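Local atomic coordinates of HTH-type transcriptional regulator mcbR (Escherichia coli UMEA 3718-1, PDB entry 4P9F), a protein that represses the mcbA gene by binding to its promoter region, preventing colanic acid overproduction and mucoidy, and is important for biofilm formation. Residues A[59-62]-A[63-67]; A[96-100]-A[101-105]. One frame throughout, in Å; residues are numbered along the deposited sequence.

Contact 1 (A[59-62]-A[63-67]); sequences SVAP and AQAFT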
loop_
_atom_site.group_PDB
_atom_site.type_symbol
_atom_site.label_atom_id
_atom_site.label_comp_id
_atom_site.label_asym_id
_atom_site.label_seq_id
_atom_site.Cartn_x
_atom_site.Cartn_y
_atom_site.Cartn_z
ATOM N N SER A 59 8.716 -7.453 -12.444
ATOM C CA SER A 59 9.025 -6.645 -13.615
ATOM C C SER A 59 8.821 -7.453 -14.908
ATOM O O SER A 59 9.006 -8.663 -14.922
ATOM C CB SER A 59 10.481 -6.151 -13.563
ATOM O OG SER A 59 10.698 -5.316 -12.443
ATOM N N VAL A 60 8.475 -6.765 -15.989
ATOM C CA VAL A 60 8.392 -7.359 -17.309
ATOM C C VAL A 60 9.796 -7.701 -17.814
ATOM O O VAL A 60 10.737 -6.945 -17.602
ATOM C CB VAL A 60 7.711 -6.394 -18.293
ATOM C CG1 VAL A 60 7.834 -6.905 -19.711
ATOM C CG2 VAL A 60 6.252 -6.188 -17.885
ATOM N N ALA A 61 9.941 -8.872 -18.426
ATOM C CA ALA A 61 11.190 -9.298 -19.072
ATOM C C ALA A 61 10.921 -9.719 -20.529
ATOM O O ALA A 61 9.780 -9.992 -20.885
ATOM C CB ALA A 61 11.834 -10.453 -18.270
ATOM N N PRO A 62 11.961 -9.740 -21.381
ATOM C CA PRO A 62 11.805 -10.143 -22.787
ATOM C C PRO A 62 11.186 -11.537 -22.993
ATOM O O PRO A 62 11.395 -12.441 -22.164
ATOM C CB PRO A 62 13.240 -10.125 -23.313
ATOM C CG PRO A 62 13.944 -9.150 -22.445
ATOM C CD PRO A 62 13.336 -9.290 -21.093
ATOM N N ALA A 63 10.393 -11.681 -24.050
ATOM C CA ALA A 63 9.884 -12.988 -24.488
ATOM C C ALA A 63 8.935 -13.721 -23.530
ATOM O O ALA A 63 9.210 -14.864 -23.146
ATOM C CB ALA A 63 11.076 -13.918 -24.844
ATOM N N GLN A 64 7.867 -13.048 -23.092
ATOM C CA GLN A 64 6.837 -13.679 -22.240
ATOM C C GLN A 64 7.395 -14.202 -20.914
ATOM O O GLN A 64 7.236 -15.387 -20.535
ATOM C CB GLN A 64 6.134 -14.806 -23.013
ATOM C CG GLN A 64 5.362 -14.292 -24.229
ATOM C CD GLN A 64 4.835 -15.407 -25.117
ATOM O OE1 GLN A 64 5.240 -16.563 -24.993
ATOM N NE2 GLN A 64 3.923 -15.060 -26.023
ATOM N N ALA A 65 8.078 -13.304 -20.222
ATOM C CA ALA A 65 8.745 -13.647 -18.972
ATOM C C ALA A 65 8.749 -12.431 -18.058
ATOM O O ALA A 65 8.378 -11.318 -18.458
ATOM C CB ALA A 65 10.180 -14.159 -19.234
ATOM N N PHE A 66 9.130 -12.670 -16.812
ATOM C CA PHE A 66 9.140 -11.657 -15.777
ATOM C C PHE A 66 10.387 -11.780 -14.923
ATOM O O PHE A 66 11.037 -12.826 -14.933
ATOM C CB PHE A 66 7.878 -11.794 -14.925
ATOM C CG PHE A 66 6.628 -11.691 -15.721
ATOM C CD1 PHE A 66 6.082 -12.807 -16.342
ATOM C CD2 PHE A 66 6.031 -10.468 -15.915
ATOM C CE1 PHE A 66 4.939 -12.707 -17.104
ATOM C CE2 PHE A 66 4.875 -10.362 -16.685
ATOM C CZ PHE A 66 4.331 -11.484 -17.269
ATOM N N THR A 67 10.770 -10.719 -14.223
ATOM C CA THR A 67 11.872 -10.898 -13.289
ATOM C C THR A 67 11.455 -10.442 -11.910
ATOM O O THR A 67 10.660 -9.506 -11.749
ATOM C CB THR A 67 13.174 -10.146 -13.693
ATOM O OG1 THR A 67 12.889 -8.761 -13.853
ATOM C CG2 THR A 67 13.784 -10.712 -14.988
HETATM O O HOH W 1 13.026 -7.641 -16.174
#

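Contact 2 (A[96-100]-A[101-105]); sequences ENLTP and QDLAE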
loop_
_atom_site.group_PDB
_atom_site.type_symbol
_atom_site.label_atom_id
_atom_site.label_comp_id
_atom_site.label_asym_id
_atom_site.label_seq_id
_atom_site.Cartn_x
_atom_site.Cartn_y
_atom_site.Cartn_z
ATOM N N GLU A 96 -7.789 -3.797 21.141
ATOM C CA GLU A 96 -9.122 -3.683 21.718
ATOM C C GLU A 96 -10.124 -4.676 21.118
ATOM O O GLU A 96 -11.275 -4.726 21.549
ATOM C CB GLU A 96 -9.646 -2.255 21.558
ATOM N N ASN A 97 -9.689 -5.484 20.152
ATOM C CA ASN A 97 -10.594 -6.421 19.481
ATOM C C ASN A 97 -10.218 -7.885 19.653
ATOM O O ASN A 97 -10.953 -8.770 19.223
ATOM C CB ASN A 97 -10.667 -6.116 17.981
ATOM C CG ASN A 97 -11.269 -4.759 17.687
ATOM O OD1 ASN A 97 -12.134 -4.281 18.416
ATOM N ND2 ASN A 97 -10.802 -4.121 16.615
ATOM N N LEU A 98 -9.066 -8.143 20.256
ATOM C CA LEU A 98 -8.594 -9.511 20.445
ATOM C C LEU A 98 -9.457 -10.252 21.464
ATOM O O LEU A 98 -9.670 -9.759 22.568
ATOM C CB LEU A 98 -7.127 -9.508 20.891
ATOM C CG LEU A 98 -6.143 -9.146 19.774
ATOM C CD1 LEU A 98 -4.725 -9.203 20.269
ATOM C CD2 LEU A 98 -6.332 -10.119 18.643
ATOM N N THR A 99 -9.959 -11.424 21.084
ATOM C CA THR A 99 -10.772 -12.262 21.973
ATOM C C THR A 99 -9.902 -13.310 22.667
ATOM O O THR A 99 -8.763 -13.525 22.243
ATOM C CB THR A 99 -11.900 -12.973 21.191
ATOM O OG1 THR A 99 -11.327 -13.939 20.299
ATOM C CG2 THR A 99 -12.702 -11.969 20.382
ATOM N N PRO A 100 -10.424 -13.967 23.730
ATOM C CA PRO A 100 -9.678 -15.105 24.283
ATOM C C PRO A 100 -9.376 -16.152 23.212
ATOM O O PRO A 100 -8.311 -16.773 23.228
ATOM C CB PRO A 100 -10.631 -15.668 25.351
ATOM C CG PRO A 100 -11.384 -14.481 25.816
ATOM C CD PRO A 100 -11.564 -13.597 24.594
ATOM N N GLN A 101 -10.309 -16.334 22.282
ATOM C CA GLN A 101 -10.121 -17.270 21.183
ATOM C C GLN A 101 -8.994 -16.822 20.250
ATOM O O GLN A 101 -8.180 -17.637 19.814
ATOM C CB GLN A 101 -11.431 -17.439 20.404
ATOM C CG GLN A 101 -11.325 -18.387 19.233
ATOM C CD GLN A 101 -10.749 -19.732 19.628
ATOM O OE1 GLN A 101 -11.113 -20.304 20.661
ATOM N NE2 GLN A 101 -9.838 -20.244 18.809
ATOM N N ASP A 102 -8.941 -15.525 19.957
ATOM C CA ASP A 102 -7.861 -14.968 19.142
ATOM C C ASP A 102 -6.514 -15.253 19.804
ATOM O O ASP A 102 -5.576 -15.739 19.167
ATOM C CB ASP A 102 -8.035 -13.455 18.951
ATOM C CG ASP A 102 -9.215 -13.100 18.051
ATOM O OD1 ASP A 102 -9.515 -13.869 17.110
ATOM O OD2 ASP A 102 -9.829 -12.030 18.283
ATOM N N LEU A 103 -6.438 -14.947 21.098
ATOM C CA LEU A 103 -5.212 -15.111 21.871
ATOM C C LEU A 103 -4.786 -16.573 21.948
ATOM O O LEU A 103 -3.589 -16.881 21.908
ATOM C CB LEU A 103 -5.401 -14.534 23.281
ATOM C CG LEU A 103 -5.625 -13.016 23.316
ATOM C CD1 LEU A 103 -6.075 -12.542 24.703
ATOM C CD2 LEU A 103 -4.353 -12.306 22.874
ATOM N N ALA A 104 -5.768 -17.470 22.030
ATOM C CA ALA A 104 -5.495 -18.902 22.064
ATOM C C ALA A 104 -4.817 -19.351 20.767
ATOM O O ALA A 104 -3.820 -20.077 20.809
ATOM C CB ALA A 104 -6.784 -19.690 22.308
ATOM N N GLU A 105 -5.346 -18.904 19.627
ATOM C CA GLU A 105 -4.758 -19.204 18.314
ATOM C C GLU A 105 -3.387 -18.541 18.094
ATOM O O GLU A 105 -2.534 -19.089 17.391
ATOM C CB GLU A 105 -5.713 -18.782 17.185
ATOM C CG GLU A 105 -7.039 -19.560 17.151
ATOM C CD GLU A 105 -7.960 -19.136 16.009
ATOM O OE1 GLU A 105 -7.585 -18.234 15.224
ATOM O OE2 GLU A 105 -9.067 -19.712 15.902
#

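Contact 1 (A[59-62]-A[63-67])
S59 and T67 face each other as a hydrogen-bonded pair at the open end of an antiparallel beta hairpin, whose short strands 59-61 and 65-67 run with their N-to-C directions at 134°. Two backbone bonds close this pair, S59 N to T67 O (2.9 Å), lying in the carbonyl plane, and T67 N to S59 O (2.8 Å). Toward the turn a single bond joins the next hydrogen-bonded pair, A61 N to A65 O (2.9 Å), the donor standing above the carbonyl plane. Between them, V60 and F66 form a non-hydrogen-bonded pair. The side chains of S59, A61, A65 and T67 line one face of the hairpin. There the methyl CG2 of T67 rests on A61 CB at 3.8 Å, while its OG1, placed between its own backbone N and carbonyl carbon (chi1 56°), is linked through a water to V60 O. The F66 ring turns its edge to S59 O, with CD2 3.6 Å from that oxygen. A63 and Q64 carry the chain round the turn with positive phi angles. Strand 65-67 is the middle strand of the small sheet: F66 also bonds through its backbone to L29 of strand 28-30. The F66 side chain packs on L49, L50 and V53 of helix 42-54, joining the wing of this winged helix-turn-helix domain to its helical part.

Contact 2 (A[96-100]-A[101-105])
T99 and D102 form a capping box at the start of helix 100-119, with T99 as the N-cap. Its side chain and the aspartate each accept from the other's backbone: D102 N donates to T99 OG1 (2.9 Å), and T99 N donates to D102 OD2 (2.9 Å, 164° at the hydrogen). The second bond reaches OD2 on its anti side, 31° out of the carboxylate plane. The threonine hydroxyl sits between its own N and carbonyl carbon (chi1 68°), which aims OG1 at the first turn and leaves CG2 alongside OD2.

The regular helical bonds begin at once behind this cap, L103 N to T99 O at 3.0 Å and A104 N to P100 O at 2.9 Å. Within the first turns of the helix, the amide of Q101, its chain bent at chi2, gives NE2 to OE2 of E105, one turn further along, at 3.1 Å.

Apolar contact comes from L98, which sends CD2 against D102 CB (3.8 Å) and CD1 against L103 CD2 (4.1 Å), the two leucines crossing at about a right angle. Both also reach helix 177-187, L98 at L186 and L103 at L183 and K187.

D102 OD2 has a second partner, R139 NE, in a salt bridge. An alanine in place of D102 would probably leave T99 N without its acceptor and R139 without this counter-charge, loosening the hold of the helix start on the loop that carries R139. The carboxylate thus combines two roles, and its negative charge near the helix N-terminus is likely to be favoured by the helix dipole.

Along the chain contact 1 comes first, in the gntR-family region that contains the DNA-binding helix-turn-helix motif, and contact 2 follows in the FCD domain, after the long helix 73-95. Their centres are 44 Å apart, with about 33 Å between nearest atoms, and they lie on opposite sides of the centre of the chain. They share no strand or helix: residues 59-67 belong to a small antiparallel sheet beside helix 42-54, residues 96-105 to the turn into helix 100-119 within a helical domain. The pair therefore marks the two-domain layout of this regulator, with DNA binding at one end and the helical FCD domain at the other.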